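Local structure of HpcH/HpaI aldolase (Desulfitobacterium hafniense, 3QZ6) at residues A[19-24]-A[41-46]; A[70-75]-A[91-96]; A[217-222]-A[233-238]. The protein belongs to the HpcH/HpaI aldolase family, a group of TIM-barrel proteins, though its own specific role is not established. One frame throughout, in Å; residues are numbered along the deposited sequence.

From the N terminus, interaction 1 closes the first loop: strand 16-21 and strand 40-44 come together after the chain has passed through helix 29-35. Interaction 2 then closes a second beta-alpha-beta unit, pairing strand 68-72 with strand 91-94 across helix 78-87. Much later, interaction 3 brings the loop after strand 210-215 against the last strand, 232-237. The three closures follow one another in series, with none nested or crossed. The closed barrel nevertheless joins them: strands 40-44 and 68-72 are neighbours, linked by a salt bridge between Asp44 and Arg72, while strand 232-237 lies beside 16-21, bringing interaction 3 against interaction 1. Both of these also touch the second subunit.

Interaction 1: A[19-24]-A[41-46]; sequences TMLNLV and FIVDCE
Met20 and Leu21 pair with Ile42 and Val43 as the first two strands of a TIM barrel, 16-21 and 40-44, lie parallel in the beta-alpha-beta unit that helix 29-35 connects. The backbone bonds come first. Ile42 N donates to Thr19 O at 3.0 Å. Leu21 N then reaches Ile42 O at 2.9 Å, and Asp44 N returns to Leu21 O at 3.0 Å. Leu21 therefore bonds to the two residues on either side of Val43, as a parallel pair requires, and these buried amides are satisfied.

Apolar contacts lie on both faces. On one, Met20 is modelled as selenomethionine; chi2 (-65°) turns its SE to 3.8 Å from Ile42 CB. Chi3 (-51°) then brings CE to Asp44 CB, also at 3.8 Å; a long, flexible chain suits this diagonal path. On the other face Leu21 and Phe41 lie side by side, with Leu21 CD2 3.9 Å from Phe41 CE1. Ile29 and Val30 of helix 29-35 pack on this pair, so branched and aromatic residues fill the layer between barrel and helix.

The polar contact is at the C-terminal ends of the strands, where Asn22 lies just past the end of strand 16-21. Asp44 OD1 accepts from His47 N, while OD2 also forms a salt bridge with Arg72. The amide plane of Asn22 is turned 79° from the plane of this carboxylate. Asn22 ND2 donates a somewhat bent hydrogen bond to Asp44 OD2, 2.7 Å long, meeting the oxygen on its anti side.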
# COMPACT_ATOMS: atom_id res chain seq x y z
N THR A 19 10.26 8.77 0.77
CA THR A 19 9.88 7.83 -0.27
C THR A 19 8.80 8.48 -1.14
O THR A 19 8.20 9.49 -0.75
CB THR A 19 9.40 6.50 0.34
OG1 THR A 19 9.51 5.46 -0.62
CG2 THR A 19 7.95 6.61 0.84
N MSE A 20 8.56 7.92 -2.32
CA MSE A 20 7.51 8.42 -3.21
C MSE A 20 6.15 7.81 -2.82
O MSE A 20 6.09 6.66 -2.39
CB MSE A 20 7.82 8.06 -4.66
CG MSE A 20 9.09 8.69 -5.24
SE MSE A 20 8.91 10.62 -5.34
CE MSE A 20 7.18 10.72 -6.28
N LEU A 21 5.08 8.58 -3.00
CA LEU A 21 3.73 8.08 -2.80
C LEU A 21 2.95 8.22 -4.11
O LEU A 21 2.67 9.34 -4.55
CB LEU A 21 3.01 8.88 -1.69
CG LEU A 21 1.68 8.28 -1.22
CD1 LEU A 21 1.97 7.09 -0.29
CD2 LEU A 21 0.78 9.31 -0.53
N ASN A 22 2.61 7.09 -4.74
CA ASN A 22 1.93 7.10 -6.04
C ASN A 22 0.56 6.44 -6.04
O ASN A 22 -0.29 6.77 -6.88
CB ASN A 22 2.78 6.42 -7.13
CG ASN A 22 3.97 7.24 -7.54
OD1 ASN A 22 4.99 7.26 -6.84
ND2 ASN A 22 3.86 7.93 -8.67
N LEU A 23 0.36 5.48 -5.14
CA LEU A 23 -0.87 4.69 -5.12
C LEU A 23 -1.75 4.99 -3.91
O LEU A 23 -2.91 5.39 -4.03
CB LEU A 23 -0.54 3.18 -5.13
CG LEU A 23 -1.72 2.23 -4.93
CD1 LEU A 23 -2.35 1.89 -6.27
CD2 LEU A 23 -1.31 0.92 -4.20
N VAL A 24 -1.20 4.75 -2.72
CA VAL A 24 -2.02 4.76 -1.51
C VAL A 24 -2.54 6.17 -1.22
O VAL A 24 -1.77 7.14 -1.31
CB VAL A 24 -1.23 4.21 -0.30
CG1 VAL A 24 -2.12 4.20 0.98
CG2 VAL A 24 -0.71 2.79 -0.62
N PHE A 41 7.63 12.26 2.79
CA PHE A 41 7.32 11.54 1.57
C PHE A 41 6.83 12.53 0.54
O PHE A 41 6.46 13.66 0.88
CB PHE A 41 6.29 10.41 1.80
CG PHE A 41 4.97 10.89 2.32
CD1 PHE A 41 3.95 11.27 1.44
CD2 PHE A 41 4.73 10.96 3.69
CE1 PHE A 41 2.73 11.70 1.92
CE2 PHE A 41 3.51 11.40 4.18
CZ PHE A 41 2.50 11.75 3.30
N ILE A 42 6.84 12.11 -0.72
CA ILE A 42 6.52 13.03 -1.79
C ILE A 42 5.31 12.51 -2.53
O ILE A 42 5.35 11.42 -3.09
CB ILE A 42 7.69 13.20 -2.77
CG1 ILE A 42 8.98 13.53 -2.00
CG2 ILE A 42 7.36 14.28 -3.82
CD1 ILE A 42 10.11 14.03 -2.90
N VAL A 43 4.24 13.29 -2.53
CA VAL A 43 3.04 12.90 -3.25
C VAL A 43 3.26 13.18 -4.73
O VAL A 43 3.61 14.30 -5.10
CB VAL A 43 1.81 13.67 -2.74
CG1 VAL A 43 0.56 13.25 -3.53
CG2 VAL A 43 1.61 13.42 -1.23
N ASP A 44 3.05 12.17 -5.57
CA ASP A 44 3.28 12.33 -7.00
C ASP A 44 2.06 12.89 -7.74
O ASP A 44 1.23 12.12 -8.22
CB ASP A 44 3.69 11.01 -7.63
CG ASP A 44 4.42 11.20 -8.96
OD1 ASP A 44 4.35 12.31 -9.51
OD2 ASP A 44 5.06 10.24 -9.45
N CYS A 45 1.94 14.21 -7.82
CA CYS A 45 0.83 14.81 -8.57
C CYS A 45 1.20 15.02 -10.03
O CYS A 45 0.39 15.52 -10.82
CB CYS A 45 0.40 16.15 -7.97
SG CYS A 45 -0.60 15.99 -6.48
N GLU A 46 2.42 14.69 -10.39
CA GLU A 46 2.81 14.76 -11.80
C GLU A 46 2.32 13.53 -12.56
O GLU A 46 1.81 13.64 -13.67
CB GLU A 46 4.33 14.89 -11.94
CG GLU A 46 4.80 14.93 -13.38
CD GLU A 46 6.30 15.11 -13.50
OE1 GLU A 46 7.02 14.71 -12.56
OE2 GLU A 46 6.75 15.66 -14.53

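Interaction 2: A[70-75]-A[91-96]; sequences LVRIPQ and GFMIPG
Val71 and Gly91 are hydrogen-bonded where strands 68-72 and 91-94 close a beta-alpha-beta unit through helix 78-87: Val71 N donates to Gly91 O at 3.0 Å. Met93 N returns to Val71 O at 3.1 Å, approaching from 45° above the carbonyl plane. Leu70 CD2 packs against the backbone of Gly91, 3.6 Å from its N. Glycine suits this place, because at its backbone angles a CB would be jammed against the preceding carbonyl oxygen.

In the TIM barrel these are the third and fourth neighbouring strands, and Arg72 and Met93 share one face of the sheet. They lie side by side, pointing the same way. Met93, a selenomethionine, bends at its last torsion (chi3 67°), which brings CE over one face of the Arg72 guanidinium, with CE 3.2 Å from Arg72 NE, a tight fit. The polar end of Arg72 is engaged by Asp44, Glu46 and Gln149. Met93 O is buried without a hydrogen-bond partner in the model, although Arg72 CA points a C-H at it from 3.3 Å.

On the face of Val71 and Phe92, the end of the Ile73 side chain, just past its strand, joins the apolar layer under helix 78-87, where it touches Leu84. Its CG2 branch touches the Phe92 ring obliquely, 3.9 Å from CD1, and its other branch ends 3.7 Å from Ile94, CD1 against CD1. The beta-branched chain thus reaches two neighbours at once, while Val81 and Leu85 of the helix pack on Phe92. Pro95, which has no N-H to donate, turns its ring to Ile73, with CD 3.1 Å from Ile73 O.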
# COMPACT_ATOMS: atom_id res chain seq x y z
N LEU A 70 5.83 16.54 1.01
CA LEU A 70 6.19 17.36 -0.15
C LEU A 70 5.30 16.92 -1.29
O LEU A 70 4.76 15.82 -1.27
CB LEU A 70 7.65 17.17 -0.54
CG LEU A 70 8.69 17.43 0.56
CD1 LEU A 70 10.09 17.19 0.01
CD2 LEU A 70 8.57 18.87 1.10
N VAL A 71 5.14 17.78 -2.30
CA VAL A 71 4.36 17.41 -3.47
C VAL A 71 5.16 17.65 -4.75
O VAL A 71 5.79 18.69 -4.91
CB VAL A 71 3.05 18.19 -3.54
CG1 VAL A 71 2.18 17.68 -4.71
CG2 VAL A 71 2.27 18.08 -2.22
N ARG A 72 5.13 16.67 -5.65
CA ARG A 72 5.70 16.84 -6.98
C ARG A 72 4.57 17.34 -7.87
O ARG A 72 3.63 16.60 -8.16
CB ARG A 72 6.22 15.49 -7.48
CG ARG A 72 6.78 15.48 -8.90
CD ARG A 72 6.78 14.03 -9.40
NE ARG A 72 8.11 13.61 -9.81
CZ ARG A 72 8.50 12.34 -9.93
NH1 ARG A 72 7.67 11.34 -9.66
NH2 ARG A 72 9.74 12.08 -10.33
N ILE A 73 4.63 18.60 -8.26
CA ILE A 73 3.54 19.21 -9.01
C ILE A 73 3.81 19.16 -10.50
O ILE A 73 4.95 19.17 -10.92
CB ILE A 73 3.30 20.65 -8.54
CG1 ILE A 73 4.58 21.48 -8.66
CG2 ILE A 73 2.74 20.64 -7.10
CD1 ILE A 73 4.42 22.92 -8.15
N PRO A 74 2.75 19.08 -11.31
CA PRO A 74 2.94 18.91 -12.77
C PRO A 74 3.37 20.19 -13.49
O PRO A 74 3.94 20.13 -14.57
CB PRO A 74 1.55 18.49 -13.24
CG PRO A 74 0.60 19.12 -12.22
CD PRO A 74 1.33 19.03 -10.91
N GLN A 75 3.08 21.35 -12.91
CA GLN A 75 3.46 22.61 -13.52
C GLN A 75 3.48 23.65 -12.42
O GLN A 75 2.85 23.48 -11.38
CB GLN A 75 2.48 23.03 -14.63
CG GLN A 75 1.11 23.48 -14.10
CD GLN A 75 0.02 23.45 -15.15
OE1 GLN A 75 0.17 22.81 -16.19
NE2 GLN A 75 -1.09 24.14 -14.89
N GLY A 91 6.41 21.80 1.11
CA GLY A 91 7.04 22.28 -0.11
C GLY A 91 6.97 21.31 -1.26
O GLY A 91 6.11 20.42 -1.29
N PHE A 92 7.89 21.48 -2.20
CA PHE A 92 7.74 20.89 -3.52
C PHE A 92 8.99 20.27 -4.09
O PHE A 92 10.11 20.70 -3.81
CB PHE A 92 7.28 21.98 -4.50
CG PHE A 92 6.04 22.67 -4.07
CD1 PHE A 92 4.81 22.03 -4.16
CD2 PHE A 92 6.09 23.96 -3.57
CE1 PHE A 92 3.65 22.66 -3.74
CE2 PHE A 92 4.94 24.61 -3.15
CZ PHE A 92 3.72 23.96 -3.24
N MSE A 93 8.79 19.26 -4.92
CA MSE A 93 9.80 18.87 -5.88
C MSE A 93 9.29 19.35 -7.23
O MSE A 93 8.21 18.93 -7.67
CB MSE A 93 10.00 17.36 -5.89
CG MSE A 93 11.03 16.89 -6.92
SE MSE A 93 11.47 14.98 -6.72
CE MSE A 93 9.77 14.25 -7.21
N ILE A 94 10.03 20.25 -7.86
CA ILE A 94 9.65 20.80 -9.15
C ILE A 94 10.31 19.96 -10.25
O ILE A 94 11.53 19.88 -10.32
CB ILE A 94 10.12 22.27 -9.29
CG1 ILE A 94 9.66 23.11 -8.09
CG2 ILE A 94 9.61 22.87 -10.60
CD1 ILE A 94 8.14 23.12 -7.93
N PRO A 95 9.50 19.34 -11.11
CA PRO A 95 10.06 18.38 -12.08
C PRO A 95 10.65 19.05 -13.31
O PRO A 95 10.20 20.13 -13.69
CB PRO A 95 8.85 17.54 -12.48
CG PRO A 95 7.69 18.52 -12.36
CD PRO A 95 8.02 19.39 -11.17
N GLY A 96 11.64 18.41 -13.93
CA GLY A 96 12.20 18.87 -15.19
C GLY A 96 12.60 20.33 -15.20
O GLY A 96 12.26 21.06 -16.12

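Interaction 3: A[217-222]-A[233-238]; sequences ADAAKM and LLWSGD
Trp235 packs against Ala217, Ala219 and Met222 where the last strand of the TIM barrel, 232-237, passes the loop that follows the preceding strand, 210-215. Its side chain can be followed outward from the backbone. CB is met by Met222 CE at 3.6 Å. CG, anti to the backbone N (chi1 166°), carries the indole toward segment 217-222. The ring reaches the short 3-10 turn 219-221, where CD1 lies 3.7 Å from Ala219 CA.

The next ring atom, NE1, donates the contact's cross-segment hydrogen bond. It gives its proton to Ala217 O at 3.1 Å with an N-H...O angle of 157°, and it comes from 63° above the plane of that carbonyl. Ala219 N is also near NE1, but both are donors and no bond forms between them. Further round, CE2 lies 4.0 Å from Ala219 CB, and CZ2 stays near Ala217 O. The five-membered ring as a whole receives a CH-pi contact from Ala219 CB, 4.0 Å from its centroid and over the face. A methyl group is small enough for Ala219 CA also to come close to CD1.

Over the opposite face of the indole stands Ser236 CB, 3.5 Å above the ring plane and over its centre. Tyr245 of the second subunit stacks with the same ring, and Ile253 of that subunit also packs on it; a large flat ring suits this place, since it meets the loop and the second subunit at once.

Met222, a selenomethionine, carries the end of the contact near Leu233. Its bend at chi2 sets SE 3.7 Å from Leu233 CD2. A second bend, at chi3, then turns the terminal CE to 3.6 Å from Leu234 O.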
# COMPACT_ATOMS: atom_id res chain seq x y z
N ALA A 217 15.09 1.33 -6.54
CA ALA A 217 14.92 -0.04 -6.08
C ALA A 217 15.78 -0.43 -4.87
O ALA A 217 15.23 -0.76 -3.81
CB ALA A 217 15.15 -1.02 -7.23
N ASP A 218 17.10 -0.40 -5.03
CA ASP A 218 17.98 -1.00 -4.02
C ASP A 218 18.56 0.01 -3.02
O ASP A 218 19.43 0.81 -3.36
CB ASP A 218 19.10 -1.81 -4.66
CG ASP A 218 19.95 -2.56 -3.64
OD1 ASP A 218 19.50 -2.72 -2.47
OD2 ASP A 218 21.06 -3.01 -3.99
N ALA A 219 18.09 -0.07 -1.78
CA ALA A 219 18.45 0.90 -0.75
C ALA A 219 19.97 1.07 -0.63
O ALA A 219 20.46 2.17 -0.37
CB ALA A 219 17.84 0.50 0.58
N ALA A 220 20.71 -0.01 -0.81
CA ALA A 220 22.17 0.05 -0.69
C ALA A 220 22.81 1.04 -1.68
O ALA A 220 23.84 1.65 -1.38
CB ALA A 220 22.78 -1.34 -0.83
N LYS A 221 22.20 1.21 -2.85
CA LYS A 221 22.73 2.13 -3.85
C LYS A 221 22.74 3.57 -3.36
O LYS A 221 23.30 4.45 -4.02
CB LYS A 221 21.95 2.04 -5.16
CG LYS A 221 21.72 0.62 -5.65
CD LYS A 221 22.99 0.00 -6.21
CE LYS A 221 23.32 0.57 -7.58
NZ LYS A 221 24.62 0.02 -8.08
N MSE A 222 22.10 3.83 -2.23
CA MSE A 222 22.11 5.19 -1.67
C MSE A 222 23.50 5.54 -1.11
O MSE A 222 23.79 6.70 -0.85
CB MSE A 222 21.05 5.35 -0.58
CG MSE A 222 20.81 6.81 -0.19
SE MSE A 222 19.70 7.78 -1.50
CE MSE A 222 18.13 6.68 -1.19
N LEU A 233 17.61 12.14 0.99
CA LEU A 233 17.66 10.79 0.46
C LEU A 233 16.26 10.30 0.17
O LEU A 233 15.43 10.22 1.07
CB LEU A 233 18.35 9.86 1.47
CG LEU A 233 19.69 10.39 1.98
CD1 LEU A 233 20.25 9.49 3.08
CD2 LEU A 233 20.68 10.54 0.82
N LEU A 234 16.01 9.96 -1.10
CA LEU A 234 14.68 9.57 -1.56
C LEU A 234 14.76 8.15 -2.13
O LEU A 234 15.38 7.92 -3.16
CB LEU A 234 14.22 10.53 -2.66
CG LEU A 234 12.81 10.28 -3.19
CD1 LEU A 234 11.81 10.44 -2.07
CD2 LEU A 234 12.48 11.26 -4.34
N TRP A 235 14.11 7.20 -1.46
CA TRP A 235 14.25 5.79 -1.83
C TRP A 235 12.91 5.14 -2.16
O TRP A 235 11.99 5.14 -1.35
CB TRP A 235 14.94 5.00 -0.70
CG TRP A 235 14.81 3.52 -0.89
CD1 TRP A 235 15.43 2.75 -1.83
CD2 TRP A 235 14.00 2.63 -0.11
NE1 TRP A 235 15.05 1.44 -1.70
CE2 TRP A 235 14.17 1.34 -0.65
CE3 TRP A 235 13.15 2.79 0.98
CZ2 TRP A 235 13.51 0.23 -0.13
CZ3 TRP A 235 12.50 1.68 1.49
CH2 TRP A 235 12.69 0.42 0.94
N SER A 236 12.82 4.60 -3.37
CA SER A 236 11.69 3.76 -3.77
C SER A 236 10.33 4.44 -3.59
O SER A 236 10.19 5.65 -3.80
CB SER A 236 11.74 2.42 -3.01
OG SER A 236 10.83 1.48 -3.57
N GLY A 237 9.31 3.67 -3.21
CA GLY A 237 7.97 4.22 -3.10
C GLY A 237 6.96 3.16 -2.74
O GLY A 237 7.28 1.97 -2.75
N ASP A 238 5.72 3.57 -2.45
CA ASP A 238 4.70 2.62 -2.01
C ASP A 238 4.41 1.54 -3.05
O ASP A 238 4.27 0.37 -2.72
CB ASP A 238 3.40 3.36 -1.62
CG ASP A 238 2.81 4.16 -2.77
OD1 ASP A 238 3.57 4.61 -3.67
OD2 ASP A 238 1.58 4.35 -2.78